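Local coordinates for protein saframycin Mx1 synthetase B (Legionella pneumophila subsp. pneumophila, PDB 3KXW) that belongs to the adenylate-forming (ANL) superfamily as a fatty acid AMP ligase, with a large AMP-binding domain followed by a smaller C-terminal domain, at residues L46-H49 with A50-I53; S553-I556 with R557-F560. One frame throughout, in Å; residues are numbered along the deposited sequence.

Contact 1. Residues L46-H49 with A50-I53; sequences LDQH and AKAI
From L46 to I53 the backbone makes two unbroken turns of alpha-helix, in which A50 N, K51 N, A52 N and I53 N reach back to the carbonyls of L46, D47, Q48 and H49, the first of these bonds (A50 N to L46 O) being 2.9 Å long. The turns belong to helix 43-59 of the AMP-binding region, and across them D47 and K51 form an i to i+4 salt bridge, with K51 NZ 2.8 Å from D47 OD2. The ammonium comes to the syn side of that oxygen, 23° out of the carboxylate plane. A short acidic side chain suits position 47 because each oxygen can take its own partner: OD2 meets K51, and OD1 is hydrogen-bonded to Y87 OH of helix 76-87, which restrains the group's rotation. With CG anti to the backbone N (chi1 -180°), the carboxylate comes alongside the lysine one turn on. K51, extended beyond CG, is long enough to span that turn, its CG passing 3.2 Å from D47 O on the way. Q48 bends at chi2, which carries OE1 to 3.9 Å from K51 CD, a loose approach to the lysine chain. A small methyl side chain suits two buried positions: A50 packs on L83 and Y87 of helix 76-87, and A52 lies against S156, whose hydroxyl bonds Q48 O. L46, also buried, packs its side chain on L83 and on M41 of strand 37-42. I53, packed on L148, also folds back over the turn, with its CG1 3.3 Å from H49 O.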
ATOM      1  N   LEU A  46     -14.571   0.271 -20.494  1.00 14.92           N
ATOM      2  CA  LEU A  46     -14.335   1.057 -19.294  1.00 15.52           C
ATOM      3  C   LEU A  46     -15.083   2.399 -19.354  1.00 14.19           C
ATOM      4  O   LEU A  46     -15.784   2.792 -18.419  1.00 14.83           O
ATOM      5  CB  LEU A  46     -12.828   1.268 -19.131  1.00 18.49           C
ATOM      6  CG  LEU A  46     -12.339   2.090 -17.948  1.00 19.59           C
ATOM      7  CD1 LEU A  46     -12.803   1.479 -16.632  1.00 21.34           C
ATOM      8  CD2 LEU A  46     -10.806   2.265 -17.987  1.00 22.56           C
ATOM      9  N   ASP A  47     -14.930   3.109 -20.460  1.00 13.55           N
ATOM     10  CA  ASP A  47     -15.656   4.365 -20.677  1.00 14.28           C
ATOM     11  C   ASP A  47     -17.195   4.174 -20.614  1.00 13.70           C
ATOM     12  O   ASP A  47     -17.912   4.970 -19.972  1.00 13.85           O
ATOM     13  CB  ASP A  47     -15.226   4.923 -22.041  1.00 14.48           C
ATOM     14  CG  ASP A  47     -15.899   6.231 -22.401  1.00 16.89           C
ATOM     15  OD1 ASP A  47     -15.807   7.198 -21.628  1.00 16.47           O
ATOM     16  OD2 ASP A  47     -16.481   6.286 -23.500  1.00 17.33           O
ATOM     17  N   GLN A  48     -17.717   3.133 -21.261  1.00 15.05           N
ATOM     18  CA  GLN A  48     -19.168   2.906 -21.225  1.00 14.99           C
ATOM     19  C   GLN A  48     -19.677   2.591 -19.802  1.00 15.00           C
ATOM     20  O   GLN A  48     -20.697   3.139 -19.367  1.00 15.23           O
ATOM     21  CB  GLN A  48     -19.627   1.822 -22.228  1.00 15.49           C
ATOM     22  CG  GLN A  48     -19.585   2.258 -23.718  1.00 14.47           C
ATOM     23  CD  GLN A  48     -20.314   3.568 -23.978  1.00 16.90           C
ATOM     24  OE1 GLN A  48     -19.705   4.561 -24.376  1.00 19.77           O
ATOM     25  NE2 GLN A  48     -21.622   3.570 -23.787  1.00 15.93           N
ATOM     26  N   HIS A  49     -18.980   1.706 -19.084  1.00 17.33           N
ATOM     27  CA  HIS A  49     -19.348   1.420 -17.689  1.00 15.17           C
ATOM     28  C   HIS A  49     -19.293   2.661 -16.802  1.00 14.40           C
ATOM     29  O   HIS A  49     -20.214   2.925 -16.042  1.00 13.75           O
ATOM     30  CB  HIS A  49     -18.485   0.291 -17.093  1.00 17.62           C
ATOM     31  CG  HIS A  49     -18.898  -1.071 -17.554  1.00 18.80           C
ATOM     32  ND1 HIS A  49     -20.021  -1.707 -17.071  1.00 23.32           N
ATOM     33  CD2 HIS A  49     -18.359  -1.906 -18.472  1.00 21.34           C
ATOM     34  CE1 HIS A  49     -20.152  -2.881 -17.665  1.00 26.29           C
ATOM     35  NE2 HIS A  49     -19.162  -3.024 -18.527  1.00 24.93           N
ATOM     36  N   ALA A  50     -18.213   3.433 -16.918  1.00 15.26           N
ATOM     37  CA  ALA A  50     -18.073   4.679 -16.168  1.00 14.57           C
ATOM     38  C   ALA A  50     -19.220   5.649 -16.425  1.00 15.24           C
ATOM     39  O   ALA A  50     -19.768   6.259 -15.489  1.00 14.05           O
ATOM     40  CB  ALA A  50     -16.706   5.338 -16.454  1.00 13.91           C
ATOM     41  N   LYS A  51     -19.595   5.798 -17.694  1.00 14.77           N
ATOM     42  CA  LYS A  51     -20.734   6.650 -18.044  1.00 16.07           C
ATOM     43  C   LYS A  51     -22.041   6.146 -17.455  1.00 15.81           C
ATOM     44  O   LYS A  51     -22.827   6.941 -16.920  1.00 15.26           O
ATOM     45  CB  LYS A  51     -20.863   6.790 -19.567  1.00 16.46           C
ATOM     46  CG  LYS A  51     -19.726   7.601 -20.176  1.00 16.54           C
ATOM     47  CD  LYS A  51     -19.585   7.363 -21.680  1.00 16.96           C
ATOM     48  CE  LYS A  51     -18.980   8.577 -22.359  1.00 19.68           C
ATOM     49  NZ  LYS A  51     -18.444   8.236 -23.694  1.00 18.41           N
ATOM     50  N   ALA A  52     -22.273   4.836 -17.550  1.00 14.69           N
ATOM     51  CA  ALA A  52     -23.481   4.228 -16.989  1.00 16.45           C
ATOM     52  C   ALA A  52     -23.573   4.459 -15.479  1.00 16.64           C
ATOM     53  O   ALA A  52     -24.639   4.775 -14.939  1.00 14.59           O
ATOM     54  CB  ALA A  52     -23.520   2.729 -17.308  1.00 15.83           C
ATOM     55  N   ILE A  53     -22.449   4.287 -14.792  1.00 15.25           N
ATOM     56  CA  ILE A  53     -22.431   4.462 -13.348  1.00 14.93           C
ATOM     57  C   ILE A  53     -22.607   5.923 -12.988  1.00 14.61           C
ATOM     58  O   ILE A  53     -23.371   6.259 -12.072  1.00 15.69           O
ATOM     59  CB  ILE A  53     -21.127   3.893 -12.739  1.00 13.08           C
ATOM     60  CG1 ILE A  53     -21.140   2.373 -12.874  1.00 13.53           C
ATOM     61  CG2 ILE A  53     -20.942   4.368 -11.280  1.00 12.99           C
ATOM     62  CD1 ILE A  53     -19.752   1.716 -12.770  1.00 14.34           C
TER

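Contact 2. Residues S553-I556 with R557-F560; sequences SGKI and RRNF
Main-chain hydrogen bonds carry most of this contact, from R557 N to S553 O, R558 N to G554 O, N559 N to K555 O and F560 N to I556 O; together they build the first turns of helix 554-567. The bond from R558 N to G554 O is 2.8 Å long.

Capping comes next. S553 is the N-cap, and its OG accepts from I556 N in a weak bond of 3.4 Å, though the N-H points almost straight at the oxygen (172°). A short hydroxyl side chain suits this place, since it can turn back to an amide that has no earlier helical carbonyl to meet.

The two arginines make the flat-group contacts. R558, bent at chi3 (-46°), folds its guanidinium back over the first turn, so that G554 O lies 3.6 Å above the plane, over its centre. With no side chain, G554 lets the group lie close, and R558 NH2 comes to 3.5 Å from G554 C. The charge is met by E474, which forms a salt bridge with R558 NE. R557 also bends at chi3, placing S553 O over one guanidinium face, toward the rim, and NH1 3.8 Å from G554 CA.

Aliphatic and amide packing completes the account. K555 runs beside R558, with its CG 3.7 Å from R558 NH1; K555 NZ stays 5.9 Å from R558 NH1, so the like charges are not in contact. N559 CG lies 3.2 Å from K555 O, but ND2 is badly angled for a bond to that oxygen, which N559 N already uses. The ring of F560 leads away from the first turn to P549 and to the ring of H564, the two planes at about 40°. The whole is a serine N-cap opening a surface helix of the C-terminal domain.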
ATOM      1  N   SER A 553      -5.306  -9.198  31.850  1.00 34.58           N
ATOM      2  CA  SER A 553      -4.768  -7.989  31.230  1.00 32.53           C
ATOM      3  C   SER A 553      -3.888  -8.288  30.024  1.00 31.08           C
ATOM      4  O   SER A 553      -2.802  -8.846  30.164  1.00 29.85           O
ATOM      5  CB  SER A 553      -3.963  -7.175  32.249  1.00 35.03           C
ATOM      6  OG  SER A 553      -3.423  -5.997  31.656  1.00 33.85           O
ATOM      7  N   GLY A 554      -4.344  -7.899  28.840  1.00 30.28           N
ATOM      8  CA  GLY A 554      -3.506  -8.004  27.655  1.00 29.36           C
ATOM      9  C   GLY A 554      -2.138  -7.356  27.851  1.00 27.15           C
ATOM     10  O   GLY A 554      -1.117  -7.909  27.446  1.00 25.08           O
ATOM     11  N   LYS A 555      -2.109  -6.181  28.476  1.00 27.75           N
ATOM     12  CA  LYS A 555      -0.845  -5.471  28.680  1.00 27.25           C
ATOM     13  C   LYS A 555       0.155  -6.270  29.520  1.00 27.85           C
ATOM     14  O   LYS A 555       1.317  -6.381  29.163  1.00 25.44           O
ATOM     15  CB  LYS A 555      -1.082  -4.083  29.301  1.00 30.57           C
ATOM     16  CG  LYS A 555      -2.051  -3.208  28.509  1.00 32.10           C
ATOM     17  CD  LYS A 555      -2.381  -1.910  29.250  1.00 36.56           C
ATOM     18  CE  LYS A 555      -3.583  -1.182  28.620  1.00 37.79           C
ATOM     19  NZ  LYS A 555      -4.896  -1.868  28.888  1.00 36.75           N
ATOM     20  N   ILE A 556      -0.300  -6.824  30.640  1.00 30.66           N
ATOM     21  CA  ILE A 556       0.553  -7.650  31.485  1.00 27.27           C
ATOM     22  C   ILE A 556       1.070  -8.876  30.721  1.00 28.62           C
ATOM     23  O   ILE A 556       2.265  -9.223  30.771  1.00 26.59           O
ATOM     24  CB  ILE A 556      -0.217  -8.113  32.754  1.00 31.94           C
ATOM     25  CG1 ILE A 556      -0.702  -6.899  33.558  1.00 32.28           C
ATOM     26  CG2 ILE A 556       0.647  -9.029  33.606  1.00 32.31           C
ATOM     27  CD1 ILE A 556       0.414  -5.959  33.970  1.00 35.55           C
ATOM     28  N   ARG A 557       0.169  -9.528  30.000  1.00 28.48           N
ATOM     29  CA  ARG A 557       0.529 -10.709  29.220  1.00 27.87           C
ATOM     30  C   ARG A 557       1.578 -10.342  28.172  1.00 25.02           C
ATOM     31  O   ARG A 557       2.563 -11.050  27.969  1.00 24.55           O
ATOM     32  CB  ARG A 557      -0.731 -11.263  28.545  1.00 29.05           C
ATOM     33  CG  ARG A 557      -0.600 -12.674  27.993  1.00 30.44           C
ATOM     34  CD  ARG A 557      -1.910 -13.156  27.385  1.00 26.54           C
ATOM     35  NE  ARG A 557      -2.926 -13.387  28.402  1.00 31.68           N
ATOM     36  CZ  ARG A 557      -4.049 -12.681  28.513  1.00 33.26           C
ATOM     37  NH1 ARG A 557      -4.311 -11.701  27.654  1.00 31.30           N
ATOM     38  NH2 ARG A 557      -4.915 -12.962  29.475  1.00 34.66           N
ATOM     39  N   ARG A 558       1.329  -9.229  27.498  1.00 25.40           N
ATOM     40  CA  ARG A 558       2.179  -8.724  26.427  1.00 26.94           C
ATOM     41  C   ARG A 558       3.561  -8.358  26.959  1.00 25.66           C
ATOM     42  O   ARG A 558       4.587  -8.663  26.339  1.00 24.47           O
ATOM     43  CB  ARG A 558       1.495  -7.480  25.860  1.00 28.09           C
ATOM     44  CG  ARG A 558       2.024  -6.945  24.593  1.00 27.25           C
ATOM     45  CD  ARG A 558       1.074  -5.870  24.051  1.00 24.72           C
ATOM     46  NE  ARG A 558      -0.329  -6.279  24.088  1.00 24.35           N
ATOM     47  CZ  ARG A 558      -1.299  -5.553  24.634  1.00 26.87           C
ATOM     48  NH1 ARG A 558      -1.023  -4.380  25.172  1.00 28.22           N
ATOM     49  NH2 ARG A 558      -2.555  -5.980  24.612  1.00 25.75           N
ATOM     50  N   ASN A 559       3.595  -7.705  28.116  1.00 23.43           N
ATOM     51  CA  ASN A 559       4.875  -7.344  28.731  1.00 27.91           C
ATOM     52  C   ASN A 559       5.696  -8.552  29.155  1.00 27.55           C
ATOM     53  O   ASN A 559       6.917  -8.547  29.053  1.00 28.83           O
ATOM     54  CB  ASN A 559       4.667  -6.401  29.915  1.00 27.74           C
ATOM     55  CG  ASN A 559       4.165  -5.043  29.483  1.00 30.64           C
ATOM     56  OD1 ASN A 559       4.322  -4.658  28.323  1.00 29.23           O
ATOM     57  ND2 ASN A 559       3.534  -4.313  30.409  1.00 28.08           N
ATOM     58  N   PHE A 560       5.014  -9.592  29.619  1.00 29.06           N
ATOM     59  CA  PHE A 560       5.690 -10.836  29.988  1.00 28.86           C
ATOM     60  C   PHE A 560       6.382 -11.449  28.775  1.00 30.33           C
ATOM     61  O   PHE A 560       7.553 -11.827  28.847  1.00 30.49           O
ATOM     62  CB  PHE A 560       4.702 -11.835  30.603  1.00 30.04           C
ATOM     63  CG  PHE A 560       5.267 -13.223  30.761  1.00 32.85           C
ATOM     64  CD1 PHE A 560       5.790 -13.641  31.976  1.00 36.82           C
ATOM     65  CD2 PHE A 560       5.288 -14.104  29.690  1.00 33.51           C
ATOM     66  CE1 PHE A 560       6.320 -14.922  32.125  1.00 37.68           C
ATOM     67  CE2 PHE A 560       5.826 -15.378  29.828  1.00 36.59           C
ATOM     68  CZ  PHE A 560       6.341 -15.784  31.048  1.00 37.90           C
TER

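Overall arrangement
Contacts 1 and 2 are both short helical stretches, yet they sit on opposite sides of the chain's centre, their own centres 52 Å apart and their nearest atoms about 42 Å apart, so neither touches the other. Contact 1 is a mostly buried turn in the interior of helix 43-59, within the AMP-binding region; contact 2 is the start of helix 554-567, at the surface, in the C-terminal region. The pocket holding 5'-O-[(S)-(dodecanoyloxy)(hydroxy)phosphoryl]adenosine is lined by residues between 199 and 456, and neither contact contributes a residue to it. In sequence, contact 1 precedes the pocket residues and contact 2 follows them.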